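PDB 3WQB: aeromonas extracellular serine protease from Aeromonas sobria, which cleaves peptide bonds after paired basic residues, one of them lysine, as a calcium-binding secreted serine protease and probable virulence factor that attacks host plasma proteins. Local coordinates for residues Ala404-Ser409 with Lys537-Ser542; Val472-Val477 with Arg532-Lys537. The protein carries 1 engineered substitution. All blocks are in the same frame, centred on the assembly; numbering follows the deposited sequence.

Contact 1. Residues Ala404-Ser409 with Lys537-Ser542; sequences AGMWFS and KFYGES
Ala404, Met406 and Phe408 pack by van der Waals contact on the P-domain loop that leaves strand 527-535, so this is a mostly buried, largely apolar meeting between a piece containing the short strand 407-408 and an irregular turn. Ala404 CB comes down on the peptide after Gly540, 3.4 Å from Gly540 C. Met406 uses its CG against the backbone, 3.5 Å from Tyr539 O. Its chain is bent at both chi2 (-69°) and chi3 (-66°), which folds CE back to 4.1 Å from Tyr539 CD2, where it meets the ring obliquely. Phe408 offers a ring face: Lys537 CA lies 4.2 Å from the ring centroid in a CH-pi contact, and Lys537 N sits above the centre of that face. The lysine methylene CD follows, 3.8 Å from Phe408 CD2, while NZ goes on to a salt bridge with Glu400 and a hydrogen bond to the carbonyl of Arg500. Asn402 ties the two sides together, its ND2 bonded to the carbonyls of Lys537 and Tyr539 and its OD1 to the amides of Ala404 and Met406. Tyr539 OH reaches Asp363. The receiving piece is a type II beta turn, Phe538 to Glu541, closed by Glu541 N to Phe538 O, 3.0 Å. Gly540 at its third position (phi 97°) is the classic choice, and this P-domain turn lies against the 400-408 hairpin and helix 358-368 of the subtilisin domain.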
loop_
_atom_site.group_PDB
_atom_site.type_symbol
_atom_site.label_atom_id
_atom_site.label_comp_id
_atom_site.label_asym_id
_atom_site.label_seq_id
_atom_site.Cartn_x
_atom_site.Cartn_y
_atom_site.Cartn_z
ATOM N N ALA A 404 -24.028 1.909 9.684
ATOM C CA ALA A 404 -24.065 0.551 10.208
ATOM C C ALA A 404 -23.340 0.472 11.552
ATOM O O ALA A 404 -23.175 -0.609 12.105
ATOM C CB ALA A 404 -23.443 -0.417 9.210
ATOM N N GLY A 405 -22.889 1.615 12.063
ATOM C CA GLY A 405 -22.289 1.661 13.392
ATOM C C GLY A 405 -20.781 1.474 13.428
ATOM O O GLY A 405 -20.189 1.402 14.505
ATOM N N MET A 406 -20.164 1.393 12.253
ATOM C CA MET A 406 -18.716 1.199 12.150
ATOM C C MET A 406 -17.981 2.535 12.211
ATOM O O MET A 406 -18.261 3.447 11.425
ATOM C CB MET A 406 -18.355 0.492 10.838
ATOM C CG MET A 406 -18.865 -0.930 10.698
ATOM S SD MET A 406 -18.082 -2.131 11.789
ATOM C CE MET A 406 -16.397 -2.156 11.173
ATOM N N TRP A 407 -17.033 2.636 13.134
ATOM C CA TRP A 407 -16.163 3.797 13.222
ATOM C C TRP A 407 -15.065 3.678 12.184
ATOM O O TRP A 407 -14.456 2.615 12.022
ATOM C CB TRP A 407 -15.529 3.888 14.606
ATOM C CG TRP A 407 -16.461 4.408 15.656
ATOM C CD1 TRP A 407 -17.174 3.676 16.559
ATOM C CD2 TRP A 407 -16.765 5.781 15.918
ATOM N NE1 TRP A 407 -17.909 4.507 17.368
ATOM C CE2 TRP A 407 -17.674 5.807 17.002
ATOM C CE3 TRP A 407 -16.356 6.993 15.345
ATOM C CZ2 TRP A 407 -18.192 7.003 17.518
ATOM C CZ3 TRP A 407 -16.861 8.179 15.865
ATOM C CH2 TRP A 407 -17.766 8.173 16.945
ATOM N N PHE A 408 -14.768 4.788 11.517
ATOM C CA PHE A 408 -13.746 4.786 10.473
ATOM C C PHE A 408 -13.087 6.151 10.381
ATOM O O PHE A 408 -13.750 7.175 10.548
ATOM C CB PHE A 408 -14.369 4.427 9.112
ATOM C CG PHE A 408 -13.361 4.345 7.995
ATOM C CD1 PHE A 408 -12.624 3.179 7.809
ATOM C CD2 PHE A 408 -13.132 5.429 7.147
ATOM C CE1 PHE A 408 -11.664 3.087 6.799
ATOM C CE2 PHE A 408 -12.170 5.351 6.124
ATOM C CZ PHE A 408 -11.434 4.171 5.957
ATOM N N SER A 409 -11.785 6.151 10.102
ATOM C CA SER A 409 -11.079 7.386 9.772
ATOM C C SER A 409 -10.101 7.112 8.624
ATOM O O SER A 409 -9.578 6.004 8.507
ATOM C CB SER A 409 -10.349 7.937 10.996
ATOM O OG SER A 409 -9.332 7.043 11.435
ATOM N N LYS A 537 -15.186 3.357 4.065
ATOM C CA LYS A 537 -16.057 4.060 5.009
ATOM C C LYS A 537 -17.459 3.479 5.154
ATOM O O LYS A 537 -18.098 3.657 6.198
ATOM C CB LYS A 537 -16.127 5.538 4.618
ATOM C CG LYS A 537 -17.123 6.384 5.389
ATOM C CD LYS A 537 -16.739 6.525 6.863
ATOM C CE LYS A 537 -17.733 7.403 7.611
ATOM N NZ LYS A 537 -17.703 8.821 7.161
ATOM N N PHE A 538 -17.928 2.796 4.114
ATOM C CA PHE A 538 -19.326 2.377 4.035
ATOM C C PHE A 538 -19.557 0.935 4.484
ATOM O O PHE A 538 -20.639 0.384 4.311
ATOM C CB PHE A 538 -19.854 2.609 2.617
ATOM C CG PHE A 538 -19.578 3.985 2.104
ATOM C CD1 PHE A 538 -20.315 5.068 2.558
ATOM C CD2 PHE A 538 -18.571 4.206 1.164
ATOM C CE1 PHE A 538 -20.054 6.353 2.090
ATOM C CE2 PHE A 538 -18.301 5.493 0.688
ATOM C CZ PHE A 538 -19.052 6.562 1.151
ATOM N N TYR A 539 -18.535 0.332 5.082
ATOM C CA TYR A 539 -18.587 -1.062 5.494
ATOM C C TYR A 539 -19.811 -1.355 6.349
ATOM O O TYR A 539 -20.000 -0.763 7.417
ATOM C CB TYR A 539 -17.312 -1.401 6.267
ATOM C CG TYR A 539 -17.086 -2.875 6.487
ATOM C CD1 TYR A 539 -16.293 -3.608 5.608
ATOM C CD2 TYR A 539 -17.671 -3.545 7.570
ATOM C CE1 TYR A 539 -16.081 -4.966 5.804
ATOM C CE2 TYR A 539 -17.460 -4.913 7.773
ATOM C CZ TYR A 539 -16.658 -5.610 6.889
ATOM O OH TYR A 539 -16.441 -6.955 7.071
ATOM N N GLY A 540 -20.628 -2.299 5.879
ATOM C CA GLY A 540 -21.800 -2.733 6.621
ATOM C C GLY A 540 -23.105 -2.068 6.214
ATOM O O GLY A 540 -24.175 -2.544 6.575
ATOM N N GLU A 541 -23.022 -0.948 5.501
ATOM C CA GLU A 541 -24.221 -0.224 5.053
ATOM C C GLU A 541 -24.950 -0.960 3.927
ATOM O O GLU A 541 -24.363 -1.789 3.235
ATOM C CB GLU A 541 -23.845 1.183 4.564
ATOM C CG GLU A 541 -23.385 2.118 5.669
ATOM C CD GLU A 541 -23.299 3.571 5.254
ATOM O OE1 GLU A 541 -23.632 3.921 4.097
ATOM O OE2 GLU A 541 -22.879 4.379 6.105
ATOM N N SER A 542 -26.227 -0.631 3.735
ATOM C CA SER A 542 -26.977 -1.103 2.585
ATOM C C SER A 542 -26.577 -0.300 1.349
ATOM O O SER A 542 -26.470 0.931 1.403
ATOM C CB SER A 542 -28.478 -0.977 2.829
ATOM O OG SER A 542 -29.199 -1.256 1.636
#

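Contact 2. Residues Val472-Val477 with Arg532-Lys537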
loop_
_atom_site.group_PDB
_atom_site.type_symbol
_atom_site.label_atom_id
_atom_site.label_comp_id
_atom_site.label_asym_id
_atom_site.label_seq_id
_atom_site.Cartn_x
_atom_site.Cartn_y
_atom_site.Cartn_z
ATOM N N VAL A 472 -22.622 -3.517 1.931
ATOM C CA VAL A 472 -21.366 -3.021 1.386
ATOM C C VAL A 472 -20.172 -3.518 2.192
ATOM O O VAL A 472 -20.207 -3.567 3.428
ATOM C CB VAL A 472 -21.336 -1.472 1.370
ATOM C CG1 VAL A 472 -19.992 -0.958 0.861
ATOM C CG2 VAL A 472 -22.467 -0.903 0.527
ATOM N N GLU A 473 -19.117 -3.897 1.484
ATOM C CA GLU A 473 -17.805 -4.034 2.108
ATOM C C GLU A 473 -16.943 -2.860 1.665
ATOM O O GLU A 473 -16.488 -2.069 2.499
ATOM C CB GLU A 473 -17.168 -5.388 1.781
ATOM C CG GLU A 473 -17.908 -6.553 2.444
ATOM C CD GLU A 473 -17.643 -7.900 1.799
ATOM O OE1 GLU A 473 -16.478 -8.212 1.467
ATOM O OE2 GLU A 473 -18.615 -8.664 1.644
ATOM N N ALA A 474 -16.737 -2.718 0.354
ATOM C CA ALA A 474 -15.955 -1.604 -0.160
ATOM C C ALA A 474 -16.618 -1.071 -1.409
ATOM O O ALA A 474 -17.430 -1.764 -2.042
ATOM C CB ALA A 474 -14.518 -2.039 -0.457
ATOM N N VAL A 475 -16.295 0.174 -1.739
ATOM C CA VAL A 475 -16.698 0.748 -3.019
ATOM C C VAL A 475 -15.478 1.234 -3.787
ATOM O O VAL A 475 -14.553 1.826 -3.205
ATOM C CB VAL A 475 -17.752 1.900 -2.887
ATOM C CG1 VAL A 475 -19.044 1.385 -2.280
ATOM C CG2 VAL A 475 -17.224 3.058 -2.077
ATOM N N GLN A 476 -15.486 0.982 -5.091
ATOM C CA GLN A 476 -14.499 1.529 -6.000
ATOM C C GLN A 476 -15.170 2.537 -6.902
ATOM O O GLN A 476 -16.331 2.363 -7.301
ATOM C CB GLN A 476 -13.871 0.437 -6.858
ATOM C CG GLN A 476 -13.040 -0.566 -6.076
ATOM C CD GLN A 476 -12.665 -1.762 -6.913
ATOM O OE1 GLN A 476 -13.518 -2.343 -7.584
ATOM N NE2 GLN A 476 -11.393 -2.155 -6.864
ATOM N N VAL A 477 -14.427 3.591 -7.208
ATOM C CA VAL A 477 -14.872 4.635 -8.120
ATOM C C VAL A 477 -13.761 4.888 -9.131
ATOM O O VAL A 477 -12.577 4.920 -8.771
ATOM C CB VAL A 477 -15.216 5.938 -7.338
ATOM C CG1 VAL A 477 -15.321 7.147 -8.231
ATOM C CG2 VAL A 477 -16.507 5.776 -6.564
ATOM N N ARG A 532 -8.666 5.427 -10.365
ATOM C CA ARG A 532 -9.423 4.597 -9.436
ATOM C C ARG A 532 -9.157 4.984 -7.985
ATOM O O ARG A 532 -8.015 5.305 -7.603
ATOM C CB ARG A 532 -9.137 3.107 -9.657
ATOM C CG ARG A 532 -10.136 2.187 -8.963
ATOM C CD ARG A 532 -9.871 0.731 -9.254
ATOM N NE ARG A 532 -8.514 0.375 -8.852
ATOM C CZ ARG A 532 -7.884 -0.736 -9.211
ATOM N NH1 ARG A 532 -8.487 -1.620 -9.996
ATOM N NH2 ARG A 532 -6.643 -0.955 -8.789
ATOM N N MET A 533 -10.231 4.976 -7.192
ATOM C CA MET A 533 -10.147 5.211 -5.756
ATOM C C MET A 533 -11.042 4.203 -5.045
ATOM O O MET A 533 -12.028 3.722 -5.619
ATOM C CB MET A 533 -10.581 6.635 -5.414
ATOM C CG MET A 533 -9.669 7.705 -5.988
ATOM S SD MET A 533 -10.483 9.294 -6.270
ATOM C CE MET A 533 -11.407 8.924 -7.749
ATOM N N LEU A 534 -10.694 3.866 -3.806
ATOM C CA LEU A 534 -11.510 2.958 -3.007
ATOM C C LEU A 534 -11.852 3.610 -1.671
ATOM O O LEU A 534 -11.053 4.374 -1.124
ATOM C CB LEU A 534 -10.777 1.625 -2.806
ATOM C CG LEU A 534 -11.511 0.578 -1.960
ATOM C CD1 LEU A 534 -11.294 -0.810 -2.507
ATOM C CD2 LEU A 534 -11.114 0.629 -0.481
ATOM N N SER A 535 -13.044 3.322 -1.158
ATOM C CA SER A 535 -13.381 3.702 0.206
ATOM C C SER A 535 -13.865 2.519 1.023
ATOM O O SER A 535 -14.672 1.700 0.557
ATOM C CB SER A 535 -14.437 4.798 0.243
ATOM O OG SER A 535 -14.804 5.053 1.584
ATOM N N ASN A 536 -13.382 2.463 2.263
ATOM C CA ASN A 536 -13.829 1.499 3.257
ATOM C C ASN A 536 -14.895 2.061 4.200
ATOM O O ASN A 536 -15.422 1.339 5.059
ATOM C CB ASN A 536 -12.634 1.007 4.069
ATOM C CG ASN A 536 -11.692 0.153 3.255
ATOM O OD1 ASN A 536 -12.135 -0.751 2.539
ATOM N ND2 ASN A 536 -10.385 0.408 3.375
ATOM N N LYS A 537 -15.186 3.357 4.065
ATOM C CA LYS A 537 -16.057 4.060 5.009
ATOM C C LYS A 537 -17.459 3.479 5.154
ATOM O O LYS A 537 -18.098 3.657 6.198
ATOM C CB LYS A 537 -16.127 5.538 4.618
ATOM C CG LYS A 537 -17.123 6.384 5.389
ATOM C CD LYS A 537 -16.739 6.525 6.863
ATOM C CE LYS A 537 -17.733 7.403 7.611
ATOM N NZ LYS A 537 -17.703 8.821 7.161
HETATM O O HOH W 1 -16.979 0.956 2.014
HETATM O O HOH W 2 -13.858 -2.583 3.427
#
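Gln476 lies side by side with Arg532, pointing the same way, at an antiparallel strand pair. Its CB lies 4.0 Å from Met533 O; CG, anti to the carbonyl carbon (chi1 -66°), meets CD1 of Leu534, which shares its face of the sheet, at 4.0 Å. The chain then continues extended, and NE2 ends over a face of the Arg532 guanidinium, the amide and guanidinium planes only 12° apart. NE2 is also 4.0 Å from Arg532 CD, and it is hydrogen-bonded to Ser251 O; the arginine itself is held by Asp197, Pro248 O and Ser251.

The backbones join through the hydrogen-bonded pairs Val475 with Ser535 and Val477 with Met533, the shortest bond being Met533 N to Val477 O at 2.8 Å. Past Val475 the ladder gives way to water: one molecule joins Glu473 O to Ser535 O, another joins Glu473 O to Asn536 OD1, 2.7 Å from the latter.

This is a strand pair of the P-domain beta sandwich. Strand 583-595 flanks strand 471-482, with Glu473 and Ala474 forming a classic bulge opposite Leu593. Val475 and Val477 pack on Leu493 of strand 489-494, and on Trp547 and Leu549, respectively, of strand 545-553, while Arg532 reaches Asp197 on helix 191-205.

In the fold
Contact 2 is nested inside the chain loop that contact 1 closes: strand 527-535 pairs with strand 471-482 in contact 2, then leaves through Lys537, which both share, into the turn of contact 1. Contact 2 lies wholly in the interior and within the P-domain, held by regular backbone bonds; contact 1 is also mostly buried but has Ala404 at the surface, and depends on apolar touching, with polar ends satisfied by neighbours. They meet at Val472, whose O is 2.8 Å from Gly540 N, a probable hydrogen bond that carries the turn on beside the strand. Thus one joins strands of a sheet, while the other seats its trailing loop against residues 404-408, a loop and the short strand 407-408.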